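Local coordinates for protein argonaute (Aquifex aeolicus, PDB 1YVU) that cleaves target RNA as a DNA-guided endonuclease, using short single-stranded DNA guides to bind complementary strands and a divalent metal, preferably magnesium, for cleavage, at residues R162-E167 with I254-L259; T168-L173 with R236-L241; K319-D324 with K487-E492; L470-E475 with S668-I673. One frame throughout, in Å; residues are numbered along the deposited sequence.

Contact 1. Residues R162-E167 with I254-L259; sequences RIQPFE and ILKPVL
The backbone N-H of Leu259 points almost straight at the carbonyl oxygen of Ile163. The distance from Leu259 N to Ile163 O is 3.0 Å, with 171° at the hydrogen. The bond lies where the PAZ domain, a member of the SH3 clan, meets linker L1. Strand 153-165 runs out of linker L1, in a five-stranded antiparallel sheet, and strand 255-257 is an outermost strand of the PAZ sheet. The short strand axes cross at 111°, 5.8 Å apart at their closest. Ile163 O also meets Val258 CA at 3.5 Å in a CA-H...O contact. A second contact of this kind joins Gln164 CA to Pro257 O.

Apolar groups pack around this crossing. Pro165 and Leu259 meet tip to tip, with Pro165 CG 3.9 Å from Leu259 CD1. The side chain of Ile163 crosses that of Leu259 at about a right angle, and Ile163 CG2 is 4.1 Å from Leu259 CB. In Arg162, CG is anti to the backbone N (chi1 -168°). Further bends at chi2 and chi3 follow, and Arg162 CD rests 3.7 Å from Val258 CG1. The guanidinium itself forms a salt bridge with Glu140. Lys256 stretches across Gln164 with its chain extended beyond CG. Lys256 CD lies 3.3 Å from Gln164 OE1, and Lys256 CE comes equally near Pro165 O, at 3.3 Å.

Contact 2. Residues T168-L173 with R236-L241; sequences TLQTLL and REKAFL
Gln170 and Phe240 make the polar part of this contact. The backbone N-H of Phe240 bonds to the side-chain oxygen of Gln170, with Phe240 N 2.9 Å from Gln170 OE1. The bond is bent, with 145° at the hydrogen, and the donor is tilted out of the amide plane. Gln170 reaches it with CG anti to the backbone N (chi1 -170°) and a bend at chi2. The other end of the amide lies close to the end of helix 233-238, where Gln170 NE2 is 2.9 Å from Lys238 O. The ammonium of Lys238 forms a salt bridge with Glu174.

Both segments belong to the PAZ domain. Helix 169-175 lies here against the start of strand 240-244, just after Ala239 leaves the helical conformation.

The remaining contacts are van der Waals. The planes of the Gln170 amide and the Phe240 ring are 15° apart, but Gln170 NE2 comes to the ring obliquely, 3.3 Å from Phe240 CD1. Leu173 approaches the same ring obliquely. Leu173 CD1 is 3.6 Å from Phe240 CD1, and Leu173 CB is 3.7 Å from Phe240 CE1. Val199 of strand 194-201 touches both Leu173 and Phe240.

Contact 3. Residues K319-D324 with K487-E492; sequences KDTVLD and KLKEIE
Leu323 and Lys487 each set CG in the crowded position between the backbone N and the carbonyl carbon (chi1 43° and 67°). The two side chains cross obliquely on the same face of a small antiparallel sheet, with Leu323 CD1 3.8 Å from Lys487 CG. This sheet joins strand 322-323 of linker L2 to strand 487-488 of the PIWI domain, and strand 329-330 completes it.

Leu323 and Lys487 form a hydrogen-bonded pair. Leu323 N gives to Lys487 O at 2.8 Å, and Lys487 N gives back to Leu323 O at 3.0 Å. The lysine side chain runs on, extended, to a salt bridge with Glu527. Val322 and Leu488 are the neighbouring non-hydrogen-bonded pair. Their side chains diverge, though Val322 CG1 still comes to 4.2 Å from Leu488 CD2.

A third backbone bond runs from Lys489 N to Thr321 O, at 2.9 Å and with 164° at the hydrogen. Beside this bond the side chains of Thr321 and Lys489 lie side by side and point the same way, with Thr321 CG2 3.9 Å from Lys489 CD. Farther along, Lys319 CB lies against Glu490 O. Lys319 O accepts a hydrogen bond from Ser661 and sits 3.4 Å from Leu488 CD2.

Contact 4. Residues L470-E475 with S668-I673; sequences LLNVAE and SSFQPI
Helix 466-480 of the PIWI domain meets the loop between helices 652-661 and 682-690, chiefly through Glu475 and Ser669. One carboxylate oxygen, Glu475 OE1, takes two bonds from the same serine. Ser669 N gives to Glu475 OE1 at 3.1 Å, with 168° at the hydrogen. Ser669 OG gives to the same oxygen, though its modelled distance is too short to be taken literally. Both donors come on the syn side, but from opposite faces of the carboxylate plane. Glu475 CG is anti to the backbone N (chi1 176°), and the chain stays extended beyond CG toward the loop. The other oxygen, OE2, bonds to the hydroxyl of Tyr486. Together with the Ser669 bonds this may favour the charged form of the buried carboxylate.

The PIWI domain has the RNase H fold and carries the catalytic residues, but this contact lies away from them. It packs beside the Mid domain. There Leu340 of helix 337-342 touches both Glu475 and Ser669, and Arg337 touches Leu471 and Phe670.

The next loop residue, Phe670, brings its ring up to the helix obliquely. Phe670 CD1 and CE1 each sit 3.7 Å from Asn472 CA, while Phe670 CZ is 4.2 Å from Leu471 CB. The side chains of Asn472 and Phe670 run antiparallel alongside each other, with Asn472 CB 3.8 Å from Phe670 CD1. Within the loop, Ser668 OG makes a weak bond to Gln671 O at 3.3 Å.

How the contacts relate
Contacts 1 and 2 lie in the PAZ lobe. Contact 3 joins linker L2 of that lobe to the PIWI lobe, and contact 4 lies within PIWI. Contacts 1 and 2 have centres about 14 Å apart and touch directly. Leu255 O lies 2.7 Å from Leu169 N, a probable hydrogen bond, and Pro257 packs on Leu172. Contact 2 falls within the chain span that contact 1 closes, so linker L1, helix 169-175 and strands 240-244 and 255-257 of PAZ lie close together. Contacts 3 and 4 lie about 17 Å apart between centres and do not touch. Their segments alternate along the chain, and helix 466-480 leads to strand 487-488. The centres of contacts 1 and 3 are about 47 Å apart.

Contact 1. Residues R162-E167 with I254-L259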
loop_
_atom_site.group_PDB
_atom_site.type_symbol
_atom_site.label_atom_id
_atom_site.label_comp_id
_atom_site.label_asym_id
_atom_site.label_seq_id
_atom_site.Cartn_x
_atom_site.Cartn_y
_atom_site.Cartn_z
ATOM N N ARG A 162 2.507 3.257 -15.286
ATOM C CA ARG A 162 1.540 4.241 -14.830
ATOM C C ARG A 162 0.471 4.357 -15.901
ATOM O O ARG A 162 0.780 4.666 -17.052
ATOM C CB ARG A 162 2.255 5.593 -14.611
ATOM C CG ARG A 162 1.455 6.634 -13.869
ATOM C CD ARG A 162 1.185 6.212 -12.445
ATOM N NE ARG A 162 2.219 6.626 -11.495
ATOM C CZ ARG A 162 2.266 6.247 -10.215
ATOM N NH1 ARG A 162 1.344 5.425 -9.706
ATOM N NH2 ARG A 162 3.217 6.737 -9.421
ATOM N N ILE A 163 -0.770 4.045 -15.529
ATOM C CA ILE A 163 -1.899 4.102 -16.470
ATOM C C ILE A 163 -2.404 5.535 -16.503
ATOM O O ILE A 163 -2.843 6.074 -15.494
ATOM C CB ILE A 163 -3.051 3.113 -16.080
ATOM C CG1 ILE A 163 -2.486 1.730 -15.695
ATOM C CG2 ILE A 163 -4.000 2.929 -17.263
ATOM C CD1 ILE A 163 -3.491 0.781 -15.030
ATOM N N GLN A 164 -2.299 6.163 -17.668
ATOM C CA GLN A 164 -2.692 7.552 -17.826
ATOM C C GLN A 164 -3.398 7.819 -19.145
ATOM O O GLN A 164 -3.056 7.189 -20.134
ATOM C CB GLN A 164 -1.438 8.441 -17.756
ATOM C CG GLN A 164 -1.003 8.835 -16.346
ATOM C CD GLN A 164 0.250 9.663 -16.320
ATOM O OE1 GLN A 164 0.618 10.308 -17.295
ATOM N NE2 GLN A 164 0.913 9.657 -15.188
ATOM N N PRO A 165 -4.420 8.716 -19.167
ATOM C CA PRO A 165 -5.157 9.063 -20.395
ATOM C C PRO A 165 -4.371 10.091 -21.215
ATOM O O PRO A 165 -3.554 10.836 -20.668
ATOM C CB PRO A 165 -6.448 9.702 -19.866
ATOM C CG PRO A 165 -6.580 9.166 -18.500
ATOM C CD PRO A 165 -5.173 9.225 -18.004
ATOM N N PHE A 166 -4.644 10.137 -22.517
ATOM C CA PHE A 166 -3.977 11.064 -23.429
ATOM C C PHE A 166 -4.378 12.492 -23.099
ATOM O O PHE A 166 -3.556 13.419 -23.140
ATOM C CB PHE A 166 -4.366 10.730 -24.878
ATOM C CG PHE A 166 -3.450 9.729 -25.541
ATOM C CD1 PHE A 166 -3.478 8.368 -25.171
ATOM C CD2 PHE A 166 -2.530 10.147 -26.530
ATOM C CE1 PHE A 166 -2.594 7.422 -25.779
ATOM C CE2 PHE A 166 -1.632 9.218 -27.155
ATOM C CZ PHE A 166 -1.669 7.849 -26.772
ATOM N N GLU A 167 -5.631 12.614 -22.662
ATOM C CA GLU A 167 -6.242 13.882 -22.307
ATOM C C GLU A 167 -5.719 14.376 -20.989
ATOM O O GLU A 167 -5.465 13.606 -20.067
ATOM C CB GLU A 167 -7.762 13.747 -22.207
ATOM C CG GLU A 167 -8.457 12.993 -23.355
ATOM C CD GLU A 167 -9.043 11.670 -22.896
ATOM O OE1 GLU A 167 -9.988 11.696 -22.079
ATOM O OE2 GLU A 167 -8.562 10.607 -23.341
ATOM N N ILE A 254 -1.229 20.783 -16.615
ATOM C CA ILE A 254 -0.126 19.834 -16.552
ATOM C C ILE A 254 -0.480 18.583 -15.766
ATOM O O ILE A 254 0.403 17.772 -15.472
ATOM C CB ILE A 254 1.163 20.442 -15.956
ATOM C CG1 ILE A 254 0.870 21.087 -14.599
ATOM C CG2 ILE A 254 1.849 21.325 -16.986
ATOM C CD1 ILE A 254 1.957 20.872 -13.611
ATOM N N LEU A 255 -1.752 18.426 -15.406
ATOM C CA LEU A 255 -2.172 17.249 -14.652
ATOM C C LEU A 255 -2.806 16.191 -15.518
ATOM O O LEU A 255 -3.691 16.469 -16.323
ATOM C CB LEU A 255 -3.127 17.622 -13.523
ATOM C CG LEU A 255 -2.522 18.429 -12.390
ATOM C CD1 LEU A 255 -3.601 19.046 -11.541
ATOM C CD2 LEU A 255 -1.638 17.541 -11.573
ATOM N N LYS A 256 -2.291 14.979 -15.372
ATOM C CA LYS A 256 -2.795 13.825 -16.079
ATOM C C LYS A 256 -3.286 12.861 -14.998
ATOM O O LYS A 256 -2.639 12.736 -13.965
ATOM C CB LYS A 256 -1.682 13.190 -16.923
ATOM C CG LYS A 256 -1.700 13.563 -18.427
ATOM C CD LYS A 256 -0.648 12.721 -19.197
ATOM C CE LYS A 256 -0.797 12.736 -20.731
ATOM N NZ LYS A 256 -0.136 11.534 -21.378
ATOM N N PRO A 257 -4.505 12.299 -15.152
ATOM C CA PRO A 257 -5.077 11.346 -14.187
ATOM C C PRO A 257 -4.357 10.031 -14.168
ATOM O O PRO A 257 -3.761 9.632 -15.157
ATOM C CB PRO A 257 -6.496 11.150 -14.693
ATOM C CG PRO A 257 -6.810 12.494 -15.236
ATOM C CD PRO A 257 -5.575 12.829 -16.017
ATOM N N VAL A 258 -4.395 9.382 -13.014
ATOM C CA VAL A 258 -3.761 8.080 -12.814
ATOM C C VAL A 258 -4.906 7.056 -12.577
ATOM O O VAL A 258 -5.727 7.237 -11.663
ATOM C CB VAL A 258 -2.737 8.169 -11.638
ATOM C CG1 VAL A 258 -2.221 6.805 -11.263
ATOM C CG2 VAL A 258 -1.553 9.051 -12.035
ATOM N N LEU A 259 -4.967 6.020 -13.427
ATOM C CA LEU A 259 -6.029 5.002 -13.385
ATOM C C LEU A 259 -5.639 3.624 -12.866
ATOM O O LEU A 259 -4.499 3.197 -13.061
ATOM C CB LEU A 259 -6.616 4.814 -14.786
ATOM C CG LEU A 259 -6.879 6.030 -15.681
ATOM C CD1 LEU A 259 -7.255 5.559 -17.081
ATOM C CD2 LEU A 259 -7.967 6.928 -15.073
#

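Contact 2. Residues T168-L173 with R236-L241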
loop_
_atom_site.group_PDB
_atom_site.type_symbol
_atom_site.label_atom_id
_atom_site.label_comp_id
_atom_site.label_asym_id
_atom_site.label_seq_id
_atom_site.Cartn_x
_atom_site.Cartn_y
_atom_site.Cartn_z
ATOM N N THR A 168 -5.584 15.686 -20.926
ATOM C CA THR A 168 -5.117 16.415 -19.762
ATOM C C THR A 168 -6.300 16.499 -18.782
ATOM O O THR A 168 -7.409 16.073 -19.118
ATOM C CB THR A 168 -4.693 17.817 -20.254
ATOM O OG1 THR A 168 -3.582 17.678 -21.143
ATOM C CG2 THR A 168 -4.310 18.714 -19.163
ATOM N N LEU A 169 -6.053 16.984 -17.568
ATOM C CA LEU A 169 -7.124 17.159 -16.592
ATOM C C LEU A 169 -7.939 18.388 -17.017
ATOM O O LEU A 169 -9.122 18.434 -16.759
ATOM C CB LEU A 169 -6.583 17.303 -15.160
ATOM C CG LEU A 169 -7.572 17.211 -13.974
ATOM C CD1 LEU A 169 -8.190 15.852 -13.923
ATOM C CD2 LEU A 169 -6.920 17.481 -12.650
ATOM N N GLN A 170 -7.313 19.318 -17.751
ATOM C CA GLN A 170 -7.980 20.518 -18.290
ATOM C C GLN A 170 -8.907 20.133 -19.464
ATOM O O GLN A 170 -10.083 20.496 -19.464
ATOM C CB GLN A 170 -6.942 21.560 -18.751
ATOM C CG GLN A 170 -7.475 22.951 -19.119
ATOM C CD GLN A 170 -8.345 23.583 -18.049
ATOM O OE1 GLN A 170 -7.903 23.844 -16.924
ATOM N NE2 GLN A 170 -9.596 23.841 -18.401
ATOM N N THR A 171 -8.390 19.345 -20.412
ATOM C CA THR A 171 -9.145 18.862 -21.571
ATOM C C THR A 171 -10.365 18.074 -21.055
ATOM O O THR A 171 -11.450 18.156 -21.620
ATOM C CB THR A 171 -8.269 17.928 -22.451
ATOM O OG1 THR A 171 -7.020 18.576 -22.774
ATOM C CG2 THR A 171 -9.007 17.530 -23.728
ATOM N N LEU A 172 -10.167 17.389 -19.927
ATOM C CA LEU A 172 -11.201 16.582 -19.266
ATOM C C LEU A 172 -12.235 17.377 -18.492
ATOM O O LEU A 172 -13.418 17.063 -18.569
ATOM C CB LEU A 172 -10.574 15.550 -18.318
ATOM C CG LEU A 172 -10.198 14.183 -18.884
ATOM C CD1 LEU A 172 -9.244 13.493 -17.943
ATOM C CD2 LEU A 172 -11.431 13.341 -19.110
ATOM N N LEU A 173 -11.789 18.365 -17.712
ATOM C CA LEU A 173 -12.693 19.212 -16.920
ATOM C C LEU A 173 -13.557 20.105 -17.824
ATOM O O LEU A 173 -14.683 20.483 -17.455
ATOM C CB LEU A 173 -11.906 20.076 -15.916
ATOM C CG LEU A 173 -11.196 19.459 -14.693
ATOM C CD1 LEU A 173 -10.364 20.497 -13.933
ATOM C CD2 LEU A 173 -12.181 18.786 -13.775
ATOM N N ARG A 236 -5.823 31.253 -19.444
ATOM C CA ARG A 236 -6.151 31.727 -18.105
ATOM C C ARG A 236 -7.623 31.831 -17.809
ATOM O O ARG A 236 -8.044 31.565 -16.682
ATOM C CB ARG A 236 -5.514 33.068 -17.830
ATOM C CG ARG A 236 -5.464 33.385 -16.354
ATOM C CD ARG A 236 -5.494 34.856 -16.128
ATOM N NE ARG A 236 -4.292 35.480 -16.661
ATOM C CZ ARG A 236 -3.748 36.583 -16.167
ATOM N NH1 ARG A 236 -4.307 37.182 -15.110
ATOM N NH2 ARG A 236 -2.656 37.089 -16.730
ATOM N N GLU A 237 -8.405 32.235 -18.801
ATOM C CA GLU A 237 -9.835 32.337 -18.573
ATOM C C GLU A 237 -10.526 30.986 -18.396
ATOM O O GLU A 237 -11.074 30.717 -17.314
ATOM C CB GLU A 237 -10.504 33.244 -19.590
ATOM C CG GLU A 237 -10.420 34.681 -19.100
ATOM C CD GLU A 237 -10.947 35.668 -20.085
ATOM O OE1 GLU A 237 -12.063 35.443 -20.595
ATOM O OE2 GLU A 237 -10.243 36.668 -20.349
ATOM N N LYS A 238 -10.311 30.085 -19.364
ATOM C CA LYS A 238 -10.876 28.723 -19.354
ATOM C C LYS A 238 -10.127 27.731 -18.437
ATOM O O LYS A 238 -10.585 26.602 -18.239
ATOM C CB LYS A 238 -10.926 28.160 -20.782
ATOM C CG LYS A 238 -9.564 28.035 -21.465
ATOM C CD LYS A 238 -9.504 26.790 -22.330
ATOM C CE LYS A 238 -8.092 26.221 -22.387
ATOM N NZ LYS A 238 -8.038 24.860 -23.014
ATOM N N ALA A 239 -8.997 28.164 -17.878
ATOM C CA ALA A 239 -8.180 27.307 -17.032
ATOM C C ALA A 239 -8.590 27.148 -15.602
ATOM O O ALA A 239 -9.219 28.028 -15.006
ATOM C CB ALA A 239 -6.746 27.721 -17.082
ATOM N N PHE A 240 -8.214 25.994 -15.073
ATOM C CA PHE A 240 -8.483 25.638 -13.701
ATOM C C PHE A 240 -7.191 25.378 -12.954
ATOM O O PHE A 240 -6.145 25.031 -13.530
ATOM C CB PHE A 240 -9.325 24.372 -13.611
ATOM C CG PHE A 240 -10.669 24.477 -14.240
ATOM C CD1 PHE A 240 -10.958 23.765 -15.421
ATOM C CD2 PHE A 240 -11.694 25.200 -13.611
ATOM C CE1 PHE A 240 -12.268 23.753 -15.977
ATOM C CE2 PHE A 240 -13.012 25.208 -14.141
ATOM C CZ PHE A 240 -13.304 24.478 -15.331
ATOM N N LEU A 241 -7.257 25.635 -11.659
ATOM C CA LEU A 241 -6.139 25.396 -10.781
ATOM C C LEU A 241 -6.698 24.394 -9.825
ATOM O O LEU A 241 -7.865 24.466 -9.433
ATOM C CB LEU A 241 -5.679 26.658 -10.054
ATOM C CG LEU A 241 -5.307 27.859 -10.924
ATOM C CD1 LEU A 241 -4.829 28.996 -10.095
ATOM C CD2 LEU A 241 -4.270 27.479 -11.924
#

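Contact 3. Residues K319-D324 with K487-E492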
loop_
_atom_site.group_PDB
_atom_site.type_symbol
_atom_site.label_atom_id
_atom_site.label_comp_id
_atom_site.label_asym_id
_atom_site.label_seq_id
_atom_site.Cartn_x
_atom_site.Cartn_y
_atom_site.Cartn_z
ATOM N N LYS A 319 5.318 -22.162 11.885
ATOM C CA LYS A 319 4.381 -23.114 12.454
ATOM C C LYS A 319 3.027 -23.047 11.716
ATOM O O LYS A 319 2.192 -22.182 11.977
ATOM C CB LYS A 319 4.214 -22.848 13.939
ATOM C CG LYS A 319 5.484 -22.889 14.773
ATOM C CD LYS A 319 6.104 -24.292 14.871
ATOM C CE LYS A 319 7.326 -24.304 15.819
ATOM N NZ LYS A 319 7.975 -25.651 16.031
ATOM N N ASP A 320 2.851 -23.932 10.743
ATOM C CA ASP A 320 1.635 -23.978 9.927
ATOM C C ASP A 320 0.570 -24.954 10.391
ATOM O O ASP A 320 -0.513 -25.031 9.803
ATOM C CB ASP A 320 1.971 -24.263 8.456
ATOM C CG ASP A 320 3.172 -25.187 8.276
ATOM O OD1 ASP A 320 3.516 -25.959 9.210
ATOM O OD2 ASP A 320 3.787 -25.115 7.189
ATOM N N THR A 321 0.871 -25.675 11.463
ATOM C CA THR A 321 -0.053 -26.659 11.992
ATOM C C THR A 321 -1.224 -26.017 12.691
ATOM O O THR A 321 -1.062 -25.184 13.594
ATOM C CB THR A 321 0.644 -27.678 12.918
ATOM O OG1 THR A 321 1.715 -28.311 12.194
ATOM C CG2 THR A 321 -0.353 -28.751 13.380
ATOM N N VAL A 322 -2.394 -26.384 12.183
ATOM C CA VAL A 322 -3.678 -25.940 12.687
ATOM C C VAL A 322 -4.475 -27.118 13.270
ATOM O O VAL A 322 -4.236 -28.274 12.920
ATOM C CB VAL A 322 -4.495 -25.266 11.560
ATOM C CG1 VAL A 322 -3.688 -24.136 10.905
ATOM C CG2 VAL A 322 -4.995 -26.306 10.516
ATOM N N LEU A 323 -5.432 -26.818 14.137
ATOM C CA LEU A 323 -6.270 -27.846 14.744
ATOM C C LEU A 323 -7.715 -27.413 14.967
ATOM O O LEU A 323 -7.983 -26.229 15.118
ATOM C CB LEU A 323 -5.645 -28.375 16.050
ATOM C CG LEU A 323 -4.987 -27.542 17.164
ATOM C CD1 LEU A 323 -5.898 -26.472 17.774
ATOM C CD2 LEU A 323 -4.518 -28.515 18.244
ATOM N N ASP A 324 -8.631 -28.379 14.992
ATOM C CA ASP A 324 -10.053 -28.107 15.219
ATOM C C ASP A 324 -10.461 -28.216 16.713
ATOM O O ASP A 324 -9.586 -28.238 17.593
ATOM C CB ASP A 324 -10.929 -28.974 14.295
ATOM C CG ASP A 324 -11.007 -30.438 14.714
ATOM O OD1 ASP A 324 -10.098 -30.976 15.383
ATOM O OD2 ASP A 324 -12.009 -31.061 14.351
ATOM N N LYS A 487 -7.643 -23.372 14.417
ATOM C CA LYS A 487 -6.761 -22.343 14.973
ATOM C C LYS A 487 -5.409 -22.996 15.026
ATOM O O LYS A 487 -5.324 -24.222 15.049
ATOM C CB LYS A 487 -7.182 -21.844 16.366
ATOM C CG LYS A 487 -7.073 -22.841 17.517
ATOM C CD LYS A 487 -7.571 -22.235 18.814
ATOM C CE LYS A 487 -7.367 -23.197 19.963
ATOM N NZ LYS A 487 -7.622 -22.517 21.255
ATOM N N LEU A 488 -4.363 -22.177 15.033
ATOM C CA LEU A 488 -2.982 -22.638 15.079
ATOM C C LEU A 488 -2.698 -23.376 16.384
ATOM O O LEU A 488 -3.334 -23.103 17.407
ATOM C CB LEU A 488 -2.024 -21.452 14.910
ATOM C CG LEU A 488 -2.012 -20.745 13.560
ATOM C CD1 LEU A 488 -1.690 -19.286 13.739
ATOM C CD2 LEU A 488 -1.020 -21.420 12.609
ATOM N N LYS A 489 -1.814 -24.366 16.300
ATOM C CA LYS A 489 -1.426 -25.187 17.434
ATOM C C LYS A 489 -0.318 -24.511 18.216
ATOM O O LYS A 489 -0.319 -24.536 19.432
ATOM C CB LYS A 489 -0.935 -26.534 16.916
ATOM C CG LYS A 489 -0.303 -27.458 17.946
ATOM C CD LYS A 489 0.450 -28.526 17.223
ATOM C CE LYS A 489 1.135 -29.440 18.165
ATOM N NZ LYS A 489 0.771 -30.850 17.814
ATOM N N GLU A 490 0.645 -23.948 17.501
ATOM C CA GLU A 490 1.771 -23.294 18.131
ATOM C C GLU A 490 2.197 -22.161 17.214
ATOM O O GLU A 490 2.032 -22.288 16.001
ATOM C CB GLU A 490 2.912 -24.328 18.260
ATOM C CG GLU A 490 4.123 -23.919 19.123
ATOM C CD GLU A 490 3.762 -23.588 20.587
ATOM O OE1 GLU A 490 3.114 -24.432 21.259
ATOM O OE2 GLU A 490 4.115 -22.479 21.062
ATOM N N ILE A 491 2.534 -20.998 17.777
ATOM C CA ILE A 491 3.082 -19.890 16.985
ATOM C C ILE A 491 4.440 -19.768 17.628
ATOM O O ILE A 491 4.529 -19.724 18.864
ATOM C CB ILE A 491 2.354 -18.543 17.161
ATOM C CG1 ILE A 491 1.061 -18.536 16.356
ATOM C CG2 ILE A 491 3.228 -17.371 16.666
ATOM C CD1 ILE A 491 0.188 -17.305 16.579
ATOM N N GLU A 492 5.481 -19.671 16.802
ATOM C CA GLU A 492 6.853 -19.563 17.287
ATOM C C GLU A 492 7.102 -18.291 18.090
ATOM O O GLU A 492 6.841 -17.201 17.572
ATOM C CB GLU A 492 7.844 -19.617 16.110
ATOM C CG GLU A 492 9.341 -19.735 16.514
ATOM C CD GLU A 492 10.296 -19.780 15.327
ATOM O OE1 GLU A 492 9.929 -20.400 14.299
ATOM O OE2 GLU A 492 11.416 -19.207 15.426
#

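Contact 4. Residues L470-E475 with S668-I673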
loop_
_atom_site.group_PDB
_atom_site.type_symbol
_atom_site.label_atom_id
_atom_site.label_comp_id
_atom_site.label_asym_id
_atom_site.label_seq_id
_atom_site.Cartn_x
_atom_site.Cartn_y
_atom_site.Cartn_z
ATOM N N LEU A 470 -18.331 -25.971 -2.069
ATOM C CA LEU A 470 -19.022 -26.232 -0.804
ATOM C C LEU A 470 -18.012 -26.098 0.333
ATOM O O LEU A 470 -18.273 -25.417 1.306
ATOM C CB LEU A 470 -19.595 -27.645 -0.827
ATOM C CG LEU A 470 -20.397 -28.294 0.310
ATOM C CD1 LEU A 470 -21.862 -28.070 0.080
ATOM C CD2 LEU A 470 -20.136 -29.829 0.327
ATOM N N LEU A 471 -16.812 -26.643 0.137
ATOM C CA LEU A 471 -15.761 -26.566 1.152
ATOM C C LEU A 471 -15.187 -25.174 1.290
ATOM O O LEU A 471 -15.091 -24.651 2.417
ATOM C CB LEU A 471 -14.652 -27.592 0.908
ATOM C CG LEU A 471 -15.117 -28.999 1.322
ATOM C CD1 LEU A 471 -14.156 -30.016 0.840
ATOM C CD2 LEU A 471 -15.282 -29.138 2.813
ATOM N N ASN A 472 -14.892 -24.555 0.140
ATOM C CA ASN A 472 -14.347 -23.198 0.072
ATOM C C ASN A 472 -15.270 -22.283 0.853
ATOM O O ASN A 472 -14.850 -21.636 1.829
ATOM C CB ASN A 472 -14.222 -22.741 -1.391
ATOM C CG ASN A 472 -13.471 -21.401 -1.549
ATOM O OD1 ASN A 472 -13.771 -20.408 -0.874
ATOM N ND2 ASN A 472 -12.516 -21.363 -2.481
ATOM N N VAL A 473 -16.559 -22.428 0.560
ATOM C CA VAL A 473 -17.600 -21.629 1.189
ATOM C C VAL A 473 -17.735 -21.925 2.695
ATOM O O VAL A 473 -17.745 -20.994 3.499
ATOM C CB VAL A 473 -18.942 -21.810 0.392
ATOM C CG1 VAL A 473 -20.153 -21.264 1.139
ATOM C CG2 VAL A 473 -18.807 -21.130 -0.977
ATOM N N ALA A 474 -17.751 -23.219 3.039
ATOM C CA ALA A 474 -17.879 -23.728 4.413
ATOM C C ALA A 474 -16.905 -23.065 5.367
ATOM O O ALA A 474 -17.330 -22.384 6.299
ATOM C CB ALA A 474 -17.652 -25.255 4.436
ATOM N N GLU A 475 -15.611 -23.204 5.038
ATOM C CA GLU A 475 -14.466 -22.649 5.782
ATOM C C GLU A 475 -14.605 -21.154 6.026
ATOM O O GLU A 475 -14.345 -20.685 7.127
ATOM C CB GLU A 475 -13.173 -22.924 4.978
ATOM C CG GLU A 475 -11.851 -22.341 5.548
ATOM C CD GLU A 475 -10.667 -22.428 4.583
ATOM O OE1 GLU A 475 -10.827 -22.180 3.354
ATOM O OE2 GLU A 475 -9.551 -22.717 5.065
ATOM N N SER A 668 -8.501 -18.787 4.190
ATOM C CA SER A 668 -8.723 -18.839 2.759
ATOM C C SER A 668 -7.713 -19.847 2.245
ATOM O O SER A 668 -6.598 -19.490 1.829
ATOM C CB SER A 668 -8.518 -17.450 2.166
ATOM O OG SER A 668 -8.697 -17.464 0.766
ATOM N N SER A 669 -8.094 -21.116 2.341
ATOM C CA SER A 669 -7.225 -22.210 1.928
ATOM C C SER A 669 -7.053 -22.443 0.437
ATOM O O SER A 669 -6.035 -22.957 -0.021
ATOM C CB SER A 669 -7.709 -23.494 2.560
ATOM O OG SER A 669 -9.097 -23.736 2.414
ATOM N N PHE A 670 -8.076 -22.060 -0.305
ATOM C CA PHE A 670 -8.105 -22.260 -1.738
ATOM C C PHE A 670 -7.601 -21.043 -2.483
ATOM O O PHE A 670 -7.205 -21.116 -3.637
ATOM C CB PHE A 670 -9.531 -22.679 -2.135
ATOM C CG PHE A 670 -10.012 -23.924 -1.405
ATOM C CD1 PHE A 670 -10.753 -23.818 -0.223
ATOM C CD2 PHE A 670 -9.630 -25.208 -1.836
ATOM C CE1 PHE A 670 -11.115 -24.970 0.542
ATOM C CE2 PHE A 670 -9.984 -26.369 -1.082
ATOM C CZ PHE A 670 -10.730 -26.238 0.112
ATOM N N GLN A 671 -7.552 -19.934 -1.766
ATOM C CA GLN A 671 -7.089 -18.669 -2.315
ATOM C C GLN A 671 -5.941 -18.130 -1.454
ATOM O O GLN A 671 -5.772 -18.555 -0.308
ATOM C CB GLN A 671 -8.255 -17.665 -2.409
ATOM C CG GLN A 671 -9.144 -17.893 -3.636
ATOM C CD GLN A 671 -10.418 -17.056 -3.644
ATOM O OE1 GLN A 671 -10.422 -15.885 -3.218
ATOM N NE2 GLN A 671 -11.507 -17.650 -4.154
ATOM N N PRO A 672 -5.061 -17.294 -2.034
ATOM C CA PRO A 672 -3.973 -16.788 -1.211
ATOM C C PRO A 672 -4.225 -15.389 -0.687
ATOM O O PRO A 672 -4.924 -14.576 -1.303
ATOM C CB PRO A 672 -2.768 -16.834 -2.144
ATOM C CG PRO A 672 -3.340 -17.023 -3.557
ATOM C CD PRO A 672 -4.820 -16.958 -3.463
ATOM N N ILE A 673 -3.711 -15.168 0.510
ATOM C CA ILE A 673 -3.805 -13.895 1.199
ATOM C C ILE A 673 -2.391 -13.510 1.597
ATOM O O ILE A 673 -1.697 -14.231 2.303
ATOM C CB ILE A 673 -4.793 -13.983 2.372
ATOM C CG1 ILE A 673 -6.214 -14.078 1.782
ATOM C CG2 ILE A 673 -4.598 -12.795 3.327
ATOM C CD1 ILE A 673 -7.360 -13.957 2.722
#